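Local structure of proline dipeptidase (Streptococcus agalactiae, 3OOO) at residues V21-V26 against L99-N104; D52-V57 against P72-I77. The protein probably acts as a manganese-dependent hydrolase of the M24B peptidase family, expected to cleave dipeptides ending in proline, and is represented here by its N-terminal creatinase/prolidase-type domain. All coordinates share one frame; numbering follows the deposited sequence.

Interaction 1 of 2, residues V21-V26 against L99-N104; sequences VFSDPV and LAEFDN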
loop_
_atom_site.group_PDB
_atom_site.type_symbol
_atom_site.label_atom_id
_atom_site.label_comp_id
_atom_site.label_asym_id
_atom_site.label_seq_id
_atom_site.Cartn_x
_atom_site.Cartn_y
_atom_site.Cartn_z
ATOM N N VAL A 21 14.368 1.645 1.742
ATOM C CA VAL A 21 13.485 1.990 2.847
ATOM C C VAL A 21 12.619 0.780 3.153
ATOM O O VAL A 21 11.819 0.357 2.312
ATOM C CB VAL A 21 12.575 3.192 2.490
ATOM C CG1 VAL A 21 11.666 3.546 3.660
ATOM C CG2 VAL A 21 13.400 4.408 2.079
ATOM N N PHE A 22 12.798 0.210 4.339
ATOM C CA PHE A 22 12.007 -0.947 4.768
ATOM C C PHE A 22 10.880 -0.516 5.688
ATOM O O PHE A 22 11.057 0.368 6.533
ATOM C CB PHE A 22 12.903 -1.991 5.437
ATOM C CG PHE A 22 13.948 -2.546 4.518
ATOM C CD1 PHE A 22 13.635 -3.589 3.653
ATOM C CD2 PHE A 22 15.228 -2.001 4.483
ATOM C CE1 PHE A 22 14.584 -4.099 2.781
ATOM C CE2 PHE A 22 16.192 -2.507 3.614
ATOM C CZ PHE A 22 15.871 -3.558 2.761
ATOM N N SER A 23 9.712 -1.122 5.501
ATOM C CA SER A 23 8.518 -0.726 6.249
ATOM C C SER A 23 7.733 -1.914 6.801
ATOM O O SER A 23 6.934 -1.753 7.718
ATOM C CB SER A 23 7.610 0.129 5.362
ATOM O OG SER A 23 7.245 -0.562 4.179
ATOM N N ASP A 24 7.938 -3.094 6.223
ATOM C CA ASP A 24 7.207 -4.287 6.645
ATOM C C ASP A 24 7.719 -4.716 8.025
ATOM O O ASP A 24 8.909 -4.986 8.177
ATOM C CB ASP A 24 7.409 -5.394 5.596
ATOM C CG ASP A 24 6.538 -6.621 5.831
ATOM O OD1 ASP A 24 6.257 -6.980 6.989
ATOM O OD2 ASP A 24 6.147 -7.256 4.826
ATOM N N PRO A 25 6.827 -4.768 9.041
ATOM C CA PRO A 25 7.239 -5.179 10.387
ATOM C C PRO A 25 7.986 -6.517 10.402
ATOM O O PRO A 25 8.929 -6.689 11.167
ATOM C CB PRO A 25 5.906 -5.295 11.138
ATOM C CG PRO A 25 5.018 -4.314 10.452
ATOM C CD PRO A 25 5.399 -4.403 8.995
ATOM N N VAL A 26 7.576 -7.440 9.539
ATOM C CA VAL A 26 8.235 -8.740 9.435
ATOM C C VAL A 26 9.660 -8.590 8.885
ATOM O O VAL A 26 10.604 -9.183 9.417
ATOM C CB VAL A 26 7.395 -9.722 8.580
ATOM C CG1 VAL A 26 8.128 -11.039 8.371
ATOM C CG2 VAL A 26 6.041 -9.967 9.237
ATOM N N LEU A 99 14.910 2.116 -3.216
ATOM C CA LEU A 99 14.226 0.827 -3.138
ATOM C C LEU A 99 13.259 0.845 -1.959
ATOM O O LEU A 99 13.602 1.328 -0.885
ATOM C CB LEU A 99 15.230 -0.322 -3.000
ATOM C CG LEU A 99 16.332 -0.464 -4.057
ATOM C CD1 LEU A 99 17.165 -1.699 -3.772
ATOM C CD2 LEU A 99 15.766 -0.532 -5.466
ATOM N N ALA A 100 12.048 0.338 -2.173
ATOM C CA ALA A 100 11.053 0.254 -1.103
ATOM C C ALA A 100 10.268 -1.049 -1.211
ATOM O O ALA A 100 10.348 -1.734 -2.229
ATOM C CB ALA A 100 10.123 1.458 -1.141
ATOM N N GLU A 101 9.523 -1.394 -0.160
ATOM C CA GLU A 101 8.768 -2.645 -0.132
ATOM C C GLU A 101 7.362 -2.454 -0.676
ATOM O O GLU A 101 6.411 -2.258 0.079
ATOM C CB GLU A 101 8.711 -3.215 1.284
ATOM C CG GLU A 101 10.060 -3.558 1.864
ATOM C CD GLU A 101 9.917 -4.309 3.157
ATOM O OE1 GLU A 101 9.937 -3.657 4.222
ATOM O OE2 GLU A 101 9.755 -5.551 3.104
ATOM N N PHE A 102 7.242 -2.535 -1.997
ATOM C CA PHE A 102 5.978 -2.265 -2.675
ATOM C C PHE A 102 4.847 -3.226 -2.285
ATOM O O PHE A 102 3.679 -2.859 -2.375
ATOM C CB PHE A 102 6.194 -2.251 -4.191
ATOM C CG PHE A 102 6.748 -0.947 -4.725
ATOM C CD1 PHE A 102 7.250 0.041 -3.871
ATOM C CD2 PHE A 102 6.793 -0.719 -6.101
ATOM C CE1 PHE A 102 7.764 1.238 -4.378
ATOM C CE2 PHE A 102 7.302 0.473 -6.617
ATOM C CZ PHE A 102 7.790 1.454 -5.758
ATOM N N ASP A 103 5.195 -4.435 -1.838
ATOM C CA ASP A 103 4.193 -5.416 -1.383
ATOM C C ASP A 103 3.611 -5.116 0.002
ATOM O O ASP A 103 2.614 -5.731 0.408
ATOM C CB ASP A 103 4.773 -6.839 -1.377
ATOM C CG ASP A 103 5.029 -7.386 -2.772
ATOM O OD1 ASP A 103 4.465 -6.864 -3.759
ATOM O OD2 ASP A 103 5.801 -8.367 -2.876
ATOM N N ASN A 104 4.247 -4.203 0.736
ATOM C CA ASN A 104 3.820 -3.855 2.098
ATOM C C ASN A 104 3.382 -2.407 2.208
ATOM O O ASN A 104 2.370 -2.094 2.840
ATOM C CB ASN A 104 4.947 -4.115 3.105
ATOM C CG ASN A 104 4.670 -3.488 4.472
ATOM O OD1 ASN A 104 5.137 -2.384 4.773
ATOM N ND2 ASN A 104 3.902 -4.190 5.300
HETATM O O HOH W 1 9.022 0.262 2.149
HETATM O O HOH W 2 2.880 -6.794 4.380
#
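Glu-101 reaches with OE1 into the turn that follows strand 19-22 and takes two successive backbone N-H groups. Ser-23 N donates to Glu-101 OE1 at 2.8 Å, meeting its anti lone pair, the one turned from OE2; Asp-24 N lies 2.9 Å from Glu-101 OE1 in a nearly straight bond (168°) that arrives from above the carboxylate plane. The other oxygen, OE2, accepts from Thr-27 OG1 in the first turn of helix 25-32. Beside this pair, Ser-23 OG donates a hydrogen bond to Asn-104 OD1 at 2.8 Å, in the amide plane and on a lone pair. Asp-24 is the N-cap of the helix: its CG is anti to the backbone N (chi1 -172°), and OD1 takes up Val-26 N at 2.9 Å. The same carboxylate stacks on the Asn-104 amide, the planes 21° apart, and a water accepts from Asn-104 ND2 and donates weakly to Asp-24 OD2. A second water joins the backbones, donating to Val-21 O and Ser-23 OG and accepting from Glu-101 N, where the two strand ends part. Before that point Val-21 N bonds to Leu-99 O at 2.8 Å, in the parallel pairing of the central strands. The Phe-22 ring receives Glu-101 OE1 at its edge, near the ring plane, with CD1 3.7 Å from that oxygen; Val-28 and Leu-31 of helix 25-32 and Leu-124 also pack against the Phe-22 side chain. Asp-24 OD2 and Glu-101 OE2 are 4.3 Å apart, and the N-terminal end of helix 25-32 would be expected to ease their repulsion. The buried Glu-101 carboxylate, gripped at OE1 by two backbone N-H groups and at OE2 by a threonine hydroxyl, ties the end of strand 97-100 to the strand-to-helix turn.

Interaction 2 of 2, residues D52-V57 against P72-I77; sequences DPILFV and PVFGYI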
loop_
_atom_site.group_PDB
_atom_site.type_symbol
_atom_site.label_atom_id
_atom_site.label_comp_id
_atom_site.label_asym_id
_atom_site.label_seq_id
_atom_site.Cartn_x
_atom_site.Cartn_y
_atom_site.Cartn_z
ATOM N N ASP A 52 25.724 3.817 8.558
ATOM C CA ASP A 52 24.867 2.937 9.344
ATOM C C ASP A 52 23.393 3.232 9.081
ATOM O O ASP A 52 23.039 4.368 8.756
ATOM C CB ASP A 52 25.166 3.072 10.836
ATOM C CG ASP A 52 26.328 2.205 11.267
ATOM O OD1 ASP A 52 26.158 0.967 11.326
ATOM O OD2 ASP A 52 27.405 2.766 11.542
ATOM N N PRO A 53 22.529 2.205 9.207
ATOM C CA PRO A 53 21.091 2.412 9.032
ATOM C C PRO A 53 20.528 3.377 10.064
ATOM O O PRO A 53 21.154 3.621 11.098
ATOM C CB PRO A 53 20.490 1.025 9.277
ATOM C CG PRO A 53 21.597 0.074 9.142
ATOM C CD PRO A 53 22.851 0.796 9.496
ATOM N N ILE A 54 19.350 3.920 9.775
ATOM C CA ILE A 54 18.641 4.787 10.706
ATOM C C ILE A 54 17.205 4.302 10.808
ATOM O O ILE A 54 16.537 4.114 9.794
ATOM C CB ILE A 54 18.682 6.268 10.248
ATOM C CG1 ILE A 54 20.135 6.733 10.116
ATOM C CG2 ILE A 54 17.909 7.160 11.231
ATOM C CD1 ILE A 54 20.307 8.134 9.598
ATOM N N LEU A 55 16.742 4.095 12.038
ATOM C CA LEU A 55 15.385 3.622 12.284
ATOM C C LEU A 55 14.493 4.753 12.797
ATOM O O LEU A 55 14.858 5.467 13.727
ATOM C CB LEU A 55 15.424 2.444 13.269
ATOM C CG LEU A 55 14.107 1.863 13.782
ATOM C CD1 LEU A 55 13.246 1.346 12.657
ATOM C CD2 LEU A 55 14.389 0.750 14.760
ATOM N N PHE A 56 13.339 4.923 12.154
ATOM C CA PHE A 56 12.349 5.926 12.540
ATOM C C PHE A 56 11.121 5.201 13.055
ATOM O O PHE A 56 10.605 4.334 12.367
ATOM C CB PHE A 56 11.989 6.783 11.316
ATOM C CG PHE A 56 10.945 7.846 11.581
ATOM C CD1 PHE A 56 11.200 8.893 12.457
ATOM C CD2 PHE A 56 9.723 7.819 10.916
ATOM C CE1 PHE A 56 10.250 9.884 12.684
ATOM C CE2 PHE A 56 8.761 8.807 11.142
ATOM C CZ PHE A 56 9.030 9.846 12.021
ATOM N N VAL A 57 10.655 5.554 14.249
ATOM C CA VAL A 57 9.496 4.889 14.858
ATOM C C VAL A 57 8.593 5.899 15.557
ATOM O O VAL A 57 9.000 7.035 15.773
ATOM C CB VAL A 57 9.921 3.802 15.896
ATOM C CG1 VAL A 57 10.538 2.596 15.203
ATOM C CG2 VAL A 57 10.860 4.379 16.961
ATOM N N PRO A 72 21.479 4.644 14.789
ATOM C CA PRO A 72 20.599 5.744 15.212
ATOM C C PRO A 72 19.103 5.464 15.101
ATOM O O PRO A 72 18.641 4.832 14.146
ATOM C CB PRO A 72 20.995 6.892 14.282
ATOM C CG PRO A 72 22.420 6.601 13.944
ATOM C CD PRO A 72 22.479 5.110 13.808
ATOM N N VAL A 73 18.369 5.937 16.104
ATOM C CA VAL A 73 16.921 5.821 16.160
ATOM C C VAL A 73 16.348 7.203 16.442
ATOM O O VAL A 73 16.881 7.941 17.271
ATOM C CB VAL A 73 16.471 4.871 17.301
ATOM C CG1 VAL A 73 14.943 4.813 17.415
ATOM C CG2 VAL A 73 17.035 3.471 17.105
ATOM N N PHE A 74 15.280 7.566 15.737
ATOM C CA PHE A 74 14.523 8.763 16.099
ATOM C C PHE A 74 13.031 8.520 15.951
ATOM O O PHE A 74 12.612 7.515 15.386
ATOM C CB PHE A 74 15.017 10.026 15.362
ATOM C CG PHE A 74 14.685 10.074 13.894
ATOM C CD1 PHE A 74 13.814 11.055 13.402
ATOM C CD2 PHE A 74 15.266 9.186 12.992
ATOM C CE1 PHE A 74 13.509 11.136 12.042
ATOM C CE2 PHE A 74 14.955 9.251 11.623
ATOM C CZ PHE A 74 14.085 10.233 11.151
ATOM N N GLY A 75 12.237 9.433 16.491
ATOM C CA GLY A 75 10.804 9.240 16.516
ATOM C C GLY A 75 10.020 10.524 16.451
ATOM O O GLY A 75 10.586 11.619 16.371
ATOM N N TYR A 76 8.702 10.375 16.492
ATOM C CA TYR A 76 7.796 11.509 16.442
ATOM C C TYR A 76 6.596 11.269 17.348
ATOM O O TYR A 76 6.099 10.151 17.444
ATOM C CB TYR A 76 7.350 11.780 14.998
ATOM C CG TYR A 76 6.296 10.828 14.463
ATOM C CD1 TYR A 76 5.000 11.270 14.208
ATOM C CD2 TYR A 76 6.593 9.486 14.224
ATOM C CE1 TYR A 76 4.023 10.403 13.717
ATOM C CE2 TYR A 76 5.629 8.611 13.735
ATOM C CZ TYR A 76 4.350 9.077 13.487
ATOM O OH TYR A 76 3.402 8.212 13.009
ATOM N N ILE A 77 6.166 12.327 18.030
ATOM C CA ILE A 77 4.930 12.291 18.806
ATOM C C ILE A 77 3.756 12.634 17.890
ATOM O O ILE A 77 3.947 13.103 16.764
ATOM C CB ILE A 77 4.978 13.205 20.066
ATOM C CG1 ILE A 77 5.164 14.683 19.696
ATOM C CG2 ILE A 77 6.069 12.741 21.030
ATOM C CD1 ILE A 77 4.948 15.632 20.886
#
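The Phe-74 ring has Phe-56 CD1 over one face, 3.2 Å from Phe-74 CE1 and set toward the rim, while Ile-54 CG2 meets its edge 3.6 Å from CE2. The two phenyl planes stand 43° apart, an oblique pairing. Beyond it, Phe-56 CZ comes within 3.3 Å of Tyr-76 CD2; these rings are nearly parallel but slid apart, with little overlap. Phe-56 and Phe-74 are paired on the same face of the sheet, and their different first torsions (chi1 179° and 72°) turn the rings into contact. Helix 82-89 covers this cluster through Lys-85, Ile-86 and Asn-89, and Tyr-76 OH, at the far end of its ring, accepts a hydrogen bond from Gln-42 N. The strands are the parallel pair of a beta-alpha-beta unit whose crossover is helix 62-68. Leu-55 N donates to Pro-72 O at 2.9 Å, Leu-55 O accepts from Phe-74 N, and Val-57 N returns to Phe-74 O; the bond from Tyr-76 N to Val-57 O is weak. On the other side, Val-57 CG2 approaches Val-73 CG1 at 4.1 Å, and Leu-55 and Val-73 rest on Ala-65 of the crossover helix.

From the N terminus, helix 3-14 leads into strand 19-22, whose end and following turn form the first half of interaction 1. The chain then runs through helix 25-32 and strand 44-48 to residues 52-57, and helix 62-68 returns it to 72-77, closing the short loop of interaction 2. Helix 82-89 follows, and the end of strand 97-100 with the turn after it (99-104) closes interaction 1, so the longer loop encloses the shorter. Both contacts join parallel neighbours of one mixed sheet: interaction 1 at its middle, interaction 2 at the 73-76 border. Strand 44-48 lies between them, antiparallel to both 19-22 and 54-58; the centres of the two contacts are about 16 Å apart.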